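Protein of unknown function with a Fic domain (Bacteroides thetaiotaomicron VPI-5482, PDB 3CUC) is of unknown function but carries a Fic domain, the mostly helical module of the Fic/DOC family, within a chain built largely of helices. Local coordinates at residues A[79-82]-A[83-86]; A[93-97]-A[98-102]. All coordinates share one frame; numbering follows the deposited sequence.

Interaction 1: residues A[79-82]-A[83-86]; sequences VGLE and MIKQ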
ATOM      1  N   VAL A  79       4.648   7.203  10.249  1.00 44.94           N
ATOM      2  CA  VAL A  79       5.254   8.406   9.679  1.00 44.56           C
ATOM      3  C   VAL A  79       5.178   8.289   8.158  1.00 45.81           C
ATOM      4  O   VAL A  79       4.894   9.263   7.466  1.00 46.53           O
ATOM      5  CB  VAL A  79       6.728   8.610  10.153  1.00 44.91           C
ATOM      6  CG1 VAL A  79       7.393   9.746   9.391  1.00 40.11           C
ATOM      7  CG2 VAL A  79       6.776   8.871  11.660  1.00 36.62           C
ATOM      8  N   GLY A  80       5.408   7.080   7.650  1.00 46.23           N
ATOM      9  CA  GLY A  80       5.239   6.797   6.230  1.00 46.66           C
ATOM     10  C   GLY A  80       3.838   7.094   5.733  1.00 47.08           C
ATOM     11  O   GLY A  80       3.676   7.681   4.671  1.00 48.51           O
ATOM     12  N   LEU A  81       2.823   6.683   6.491  1.00 47.20           N
ATOM     13  CA  LEU A  81       1.429   6.964   6.115  1.00 46.89           C
ATOM     14  C   LEU A  81       1.206   8.473   6.019  1.00 45.98           C
ATOM     15  O   LEU A  81       0.687   8.966   5.023  1.00 46.68           O
ATOM     16  CB  LEU A  81       0.437   6.339   7.111  1.00 47.63           C
ATOM     17  CG  LEU A  81      -1.048   6.721   6.967  1.00 48.13           C
ATOM     18  CD1 LEU A  81      -1.554   6.364   5.580  1.00 49.93           C
ATOM     19  CD2 LEU A  81      -1.912   6.062   8.050  1.00 45.89           C
ATOM     20  N   GLU A  82       1.630   9.204   7.042  1.00 45.15           N
ATOM     21  CA  GLU A  82       1.561  10.664   7.015  1.00 45.09           C
ATOM     22  C   GLU A  82       2.235  11.242   5.768  1.00 44.27           C
ATOM     23  O   GLU A  82       1.702  12.161   5.145  1.00 43.78           O
ATOM     24  CB  GLU A  82       2.169  11.270   8.291  1.00 45.00           C
ATOM     25  CG  GLU A  82       1.219  11.278   9.485  1.00 48.68           C
ATOM     26  CD  GLU A  82      -0.141  11.878   9.148  1.00 57.43           C
ATOM     27  OE1 GLU A  82      -0.181  12.936   8.476  1.00 59.91           O
ATOM     28  OE2 GLU A  82      -1.167  11.285   9.543  1.00 60.17           O
HETATM   29  N   MSE A  83       3.390  10.689   5.404  1.00 43.84           N
HETATM   30  CA  MSE A  83       4.111  11.123   4.213  1.00 42.94           C
HETATM   31  C   MSE A  83       3.276  10.954   2.955  1.00 43.59           C
HETATM   32  O   MSE A  83       3.167  11.890   2.178  1.00 44.02           O
HETATM   33  CB  MSE A  83       5.443  10.377   4.058  1.00 42.86           C
HETATM   34  CG  MSE A  83       6.557  10.931   4.927  1.00 42.55           C
HETATM   35 SE   MSE A  83       8.107   9.810   4.861  0.75 40.79          SE
HETATM   36  CE  MSE A  83       8.434   9.801   2.932  1.00 34.60           C
ATOM     37  N   ILE A  84       2.688   9.780   2.743  1.00 44.23           N
ATOM     38  CA  ILE A  84       1.935   9.564   1.505  1.00 45.19           C
ATOM     39  C   ILE A  84       0.679  10.433   1.458  1.00 46.11           C
ATOM     40  O   ILE A  84       0.285  10.874   0.383  1.00 46.51           O
ATOM     41  CB  ILE A  84       1.573   8.080   1.227  1.00 45.06           C
ATOM     42  CG1 ILE A  84       0.665   7.511   2.317  1.00 45.08           C
ATOM     43  CG2 ILE A  84       2.841   7.234   1.067  1.00 43.04           C
ATOM     44  CD1 ILE A  84      -0.194   6.361   1.839  1.00 45.88           C
ATOM     45  N   LYS A  85       0.067  10.691   2.613  1.00 47.07           N
ATOM     46  CA  LYS A  85      -1.095  11.574   2.670  1.00 48.49           C
ATOM     47  C   LYS A  85      -0.720  12.964   2.155  1.00 50.04           C
ATOM     48  O   LYS A  85      -1.380  13.513   1.267  1.00 51.16           O
ATOM     49  CB  LYS A  85      -1.650  11.665   4.092  1.00 48.70           C
ATOM     50  CG  LYS A  85      -2.480  10.452   4.496  1.00 51.70           C
ATOM     51  CD  LYS A  85      -2.570  10.279   6.009  1.00 53.33           C
ATOM     52  CE  LYS A  85      -3.560  11.231   6.641  1.00 54.20           C
ATOM     53  NZ  LYS A  85      -3.666  10.983   8.097  1.00 55.29           N
ATOM     54  N   GLN A  86       0.364  13.511   2.695  1.00 50.51           N
ATOM     55  CA  GLN A  86       0.837  14.837   2.320  1.00 50.32           C
ATOM     56  C   GLN A  86       1.271  14.898   0.860  1.00 49.40           C
ATOM     57  O   GLN A  86       0.972  15.867   0.158  1.00 49.73           O
ATOM     58  CB  GLN A  86       1.999  15.239   3.217  1.00 50.43           C
ATOM     59  CG  GLN A  86       2.489  16.639   2.985  1.00 56.44           C
ATOM     60  CD  GLN A  86       3.477  17.069   4.030  1.00 63.80           C
ATOM     61  OE1 GLN A  86       4.670  17.178   3.761  1.00 69.29           O
ATOM     62  NE2 GLN A  86       2.993  17.301   5.241  1.00 68.06           N
TER
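Glu82 and Lys85, three residues apart on helix 68-89, close a salt bridge along the helix surface, with Lys85 NZ 2.9 Å from Glu82 OE2. The ammonium meets that oxygen on its syn side but 29° out of the carboxylate plane, while OE1 of Glu82 stays 4.0 Å from NZ. Bends in both chains bring the charges together: Glu82 bends at its second side-chain torsion (-51°), and Lys85 turns at its third.

In the main chain, four bonds of the alpha-helical i to i+4 pattern satisfy successive carbonyls. Val79 O accepts from Met83 N, Gly80 O from Ile84 N at 3.0 Å, Leu81 O from Lys85 N, and Glu82 O from Gln86 N at 3.1 Å. The last is the straightest, with 167° at the hydrogen.

Apolar atoms line the neighbouring flank. The CD1 methyl of Leu81 meets CD1 of Ile84 at 4.0 Å, and the aliphatic part of Lys85 lies across Leu81, its CD 4.0 Å from Leu81 CG. Leu81 packs outward on Phe32 and Phe36 of helix 22-42, Ile84 on Leu205 of helix 199-213, and the selenomethionine Met83 on helix 97-107.

Lys85 thus serves two chemistries, its methylenes extending the greasy surface of Leu81 and its ammonium carried to the carboxylate. The four carbonyls are held by main-chain donors independently of the ion pair, which, with Glu82 exposed, sits toward solvent, where water would be expected to weaken it by screening.

Interaction 2: residues A[93-97]-A[98-102]; sequences RPLTE and SFIRE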
ATOM      1  N   ARG A  93       2.194  17.422  -7.456  1.00 54.84           N
ATOM      2  CA  ARG A  93       3.483  16.755  -7.255  1.00 54.54           C
ATOM      3  C   ARG A  93       3.477  15.357  -7.882  1.00 52.17           C
ATOM      4  O   ARG A  93       2.750  14.488  -7.428  1.00 49.89           O
ATOM      5  CB  ARG A  93       3.813  16.657  -5.764  1.00 54.74           C
ATOM      6  CG  ARG A  93       5.303  16.602  -5.486  1.00 59.28           C
ATOM      7  CD  ARG A  93       5.613  16.546  -3.995  1.00 66.05           C
ATOM      8  NE  ARG A  93       5.060  17.668  -3.227  1.00 73.98           N
ATOM      9  CZ  ARG A  93       5.328  17.907  -1.939  1.00 79.48           C
ATOM     10  NH1 ARG A  93       6.155  17.117  -1.255  1.00 82.78           N
ATOM     11  NH2 ARG A  93       4.777  18.948  -1.323  1.00 80.22           N
ATOM     12  N   PRO A  94       4.280  15.139  -8.941  1.00 50.89           N
ATOM     13  CA  PRO A  94       4.319  13.804  -9.532  1.00 49.63           C
ATOM     14  C   PRO A  94       5.046  12.791  -8.653  1.00 48.97           C
ATOM     15  O   PRO A  94       5.877  13.165  -7.815  1.00 48.47           O
ATOM     16  CB  PRO A  94       5.089  14.023 -10.832  1.00 49.34           C
ATOM     17  CG  PRO A  94       5.951  15.184 -10.564  1.00 49.97           C
ATOM     18  CD  PRO A  94       5.169  16.075  -9.652  1.00 50.90           C
ATOM     19  N   LEU A  95       4.724  11.515  -8.853  1.00 48.47           N
ATOM     20  CA  LEU A  95       5.376  10.429  -8.128  1.00 48.05           C
ATOM     21  C   LEU A  95       6.848  10.378  -8.523  1.00 48.42           C
ATOM     22  O   LEU A  95       7.186  10.294  -9.704  1.00 50.21           O
ATOM     23  CB  LEU A  95       4.693   9.089  -8.430  1.00 48.16           C
ATOM     24  CG  LEU A  95       5.158   7.877  -7.623  1.00 46.65           C
ATOM     25  CD1 LEU A  95       4.998   8.141  -6.144  1.00 44.45           C
ATOM     26  CD2 LEU A  95       4.377   6.641  -8.034  1.00 45.88           C
ATOM     27  N   THR A  96       7.722  10.449  -7.530  1.00 47.32           N
ATOM     28  CA  THR A  96       9.150  10.522  -7.782  1.00 46.18           C
ATOM     29  C   THR A  96       9.857   9.307  -7.204  1.00 46.45           C
ATOM     30  O   THR A  96       9.422   8.743  -6.195  1.00 46.19           O
ATOM     31  CB  THR A  96       9.732  11.781  -7.142  1.00 45.95           C
ATOM     32  OG1 THR A  96       9.270  11.872  -5.790  1.00 46.27           O
ATOM     33  CG2 THR A  96       9.291  13.022  -7.906  1.00 38.85           C
ATOM     34  N   GLU A  97      10.949   8.905  -7.850  1.00 46.84           N
ATOM     35  CA  GLU A  97      11.805   7.856  -7.301  1.00 47.09           C
ATOM     36  C   GLU A  97      12.338   8.273  -5.932  1.00 46.52           C
ATOM     37  O   GLU A  97      12.423   7.447  -5.031  1.00 47.36           O
ATOM     38  CB  GLU A  97      12.972   7.530  -8.240  1.00 46.64           C
ATOM     39  CG  GLU A  97      12.574   6.783  -9.501  1.00 48.12           C
ATOM     40  CD  GLU A  97      13.770   6.436 -10.368  1.00 49.55           C
ATOM     41  OE1 GLU A  97      14.618   5.639  -9.912  1.00 54.99           O
ATOM     42  OE2 GLU A  97      13.851   6.954 -11.505  1.00 53.62           O
ATOM     43  N   SER A  98      12.671   9.552  -5.769  1.00 46.11           N
ATOM     44  CA  SER A  98      13.225  10.035  -4.501  1.00 46.39           C
ATOM     45  C   SER A  98      12.224   9.948  -3.359  1.00 46.81           C
ATOM     46  O   SER A  98      12.613   9.675  -2.224  1.00 47.06           O
ATOM     47  CB  SER A  98      13.749  11.463  -4.633  1.00 45.80           C
ATOM     48  OG  SER A  98      12.893  12.243  -5.445  1.00 49.76           O
ATOM     49  N   PHE A  99      10.941  10.165  -3.648  1.00 47.20           N
ATOM     50  CA  PHE A  99       9.912  10.015  -2.619  1.00 47.20           C
ATOM     51  C   PHE A  99       9.820   8.564  -2.160  1.00 48.25           C
ATOM     52  O   PHE A  99       9.714   8.303  -0.961  1.00 49.42           O
ATOM     53  CB  PHE A  99       8.537  10.495  -3.105  1.00 46.80           C
ATOM     54  CG  PHE A  99       7.425  10.247  -2.109  1.00 46.02           C
ATOM     55  CD1 PHE A  99       7.326  11.019  -0.957  1.00 43.54           C
ATOM     56  CD2 PHE A  99       6.491   9.232  -2.317  1.00 40.93           C
ATOM     57  CE1 PHE A  99       6.316  10.790  -0.032  1.00 43.47           C
ATOM     58  CE2 PHE A  99       5.480   8.994  -1.396  1.00 43.08           C
ATOM     59  CZ  PHE A  99       5.387   9.775  -0.254  1.00 44.80           C
ATOM     60  N   ILE A 100       9.872   7.630  -3.109  1.00 48.37           N
ATOM     61  CA  ILE A 100       9.757   6.206  -2.798  1.00 48.31           C
ATOM     62  C   ILE A 100      10.953   5.748  -1.970  1.00 49.11           C
ATOM     63  O   ILE A 100      10.807   4.967  -1.028  1.00 47.92           O
ATOM     64  CB  ILE A 100       9.647   5.348  -4.076  1.00 48.19           C
ATOM     65  CG1 ILE A 100       8.376   5.700  -4.853  1.00 47.48           C
ATOM     66  CG2 ILE A 100       9.613   3.868  -3.721  1.00 45.61           C
ATOM     67  CD1 ILE A 100       8.316   5.089  -6.231  1.00 45.86           C
ATOM     68  N   ARG A 101      12.129   6.257  -2.320  1.00 50.56           N
ATOM     69  CA  ARG A 101      13.358   5.947  -1.598  1.00 52.42           C
ATOM     70  C   ARG A 101      13.295   6.491  -0.171  1.00 52.30           C
ATOM     71  O   ARG A 101      13.650   5.797   0.778  1.00 52.57           O
ATOM     72  CB  ARG A 101      14.573   6.515  -2.340  1.00 53.27           C
ATOM     73  CG  ARG A 101      14.788   5.924  -3.742  1.00 58.02           C
ATOM     74  CD  ARG A 101      15.636   6.835  -4.634  1.00 65.62           C
ATOM     75  NE  ARG A 101      17.052   6.634  -4.358  1.00 67.58           N
ATOM     76  CZ  ARG A 101      17.817   5.709  -4.935  1.00 73.96           C
ATOM     77  NH1 ARG A 101      17.322   4.892  -5.854  1.00 76.25           N
ATOM     78  NH2 ARG A 101      19.093   5.603  -4.592  1.00 77.77           N
ATOM     79  N   GLU A 102      12.826   7.726  -0.023  1.00 52.42           N
ATOM     80  CA  GLU A 102      12.652   8.330   1.296  1.00 53.11           C
ATOM     81  C   GLU A 102      11.629   7.549   2.126  1.00 52.10           C
ATOM     82  O   GLU A 102      11.736   7.464   3.350  1.00 51.65           O
ATOM     83  CB  GLU A 102      12.212   9.795   1.161  1.00 54.17           C
ATOM     84  CG  GLU A 102      12.178  10.577   2.476  1.00 59.66           C
ATOM     85  CD  GLU A 102      13.548  10.700   3.126  1.00 66.47           C
ATOM     86  OE1 GLU A 102      14.454  11.278   2.492  1.00 74.85           O
ATOM     87  OE2 GLU A 102      13.724  10.223   4.269  1.00 71.14           O
TER
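Thr96 caps the first turn of helix 97-107 through its side chain: OG1 accepts from Phe99 N at 3.2 Å, with an angle of 143° at the hydrogen. The hydroxyl reaches that amide because chi1 of 48° sets OG1 between the backbone N and the carbonyl carbon of its own residue. The same oxygen lies close to CB of Phe99, and the two side chains cross at about a right angle.

Backbone bonds continue the turn. Thr96 O accepts weakly from Ile100 N at 3.3 Å and weakly, at a poorer angle, from Phe99 N; Glu97 O takes a firmer bond from Arg101 N at 3.0 Å. Thr96 is therefore the N-cap residue, the point where the loop after helix 68-89 becomes the next helix of this Fic/DOC-family protein.

Apolar contact comes from Leu95, just before the cap. Its CD1 methyl approaches CD2 of Phe99 obliquely at 4.3 Å and CG1 of Ile100 at 4.4 Å, while Leu95 also touches Tyr167 of helix 156-173.

The charged ends of Glu97 and Arg101 remain apart, Glu97 OE1 being 4.9 Å from Arg101 NH1. Each has partners elsewhere: the Glu97 carboxylate is hydrogen-bonded by Tyr133 and Thr161, and Arg101 forms a salt bridge to Glu132 and a cation-pi contact with Tyr133.

Interactions 1 and 2 lie in series along the chain: residues 79-86 are in the later part of helix 68-89, whereas residues 93-102 run from the following loop into helix 97-107. Their centres are about 12 Å apart, yet the two helices touch directly. The selenomethionine Met83 packs its CE on Phe99 CE1 at 3.8 Å and reaches Glu102 CG, while Ile84 CG2 sits 3.8 Å from Phe99 CZ. Phe99, whose amide is capped in interaction 2, thus carries its ring onto the helix of interaction 1. Consecutive helices are joined here by a short loop and a shared apolar interface within the helical body of the protein.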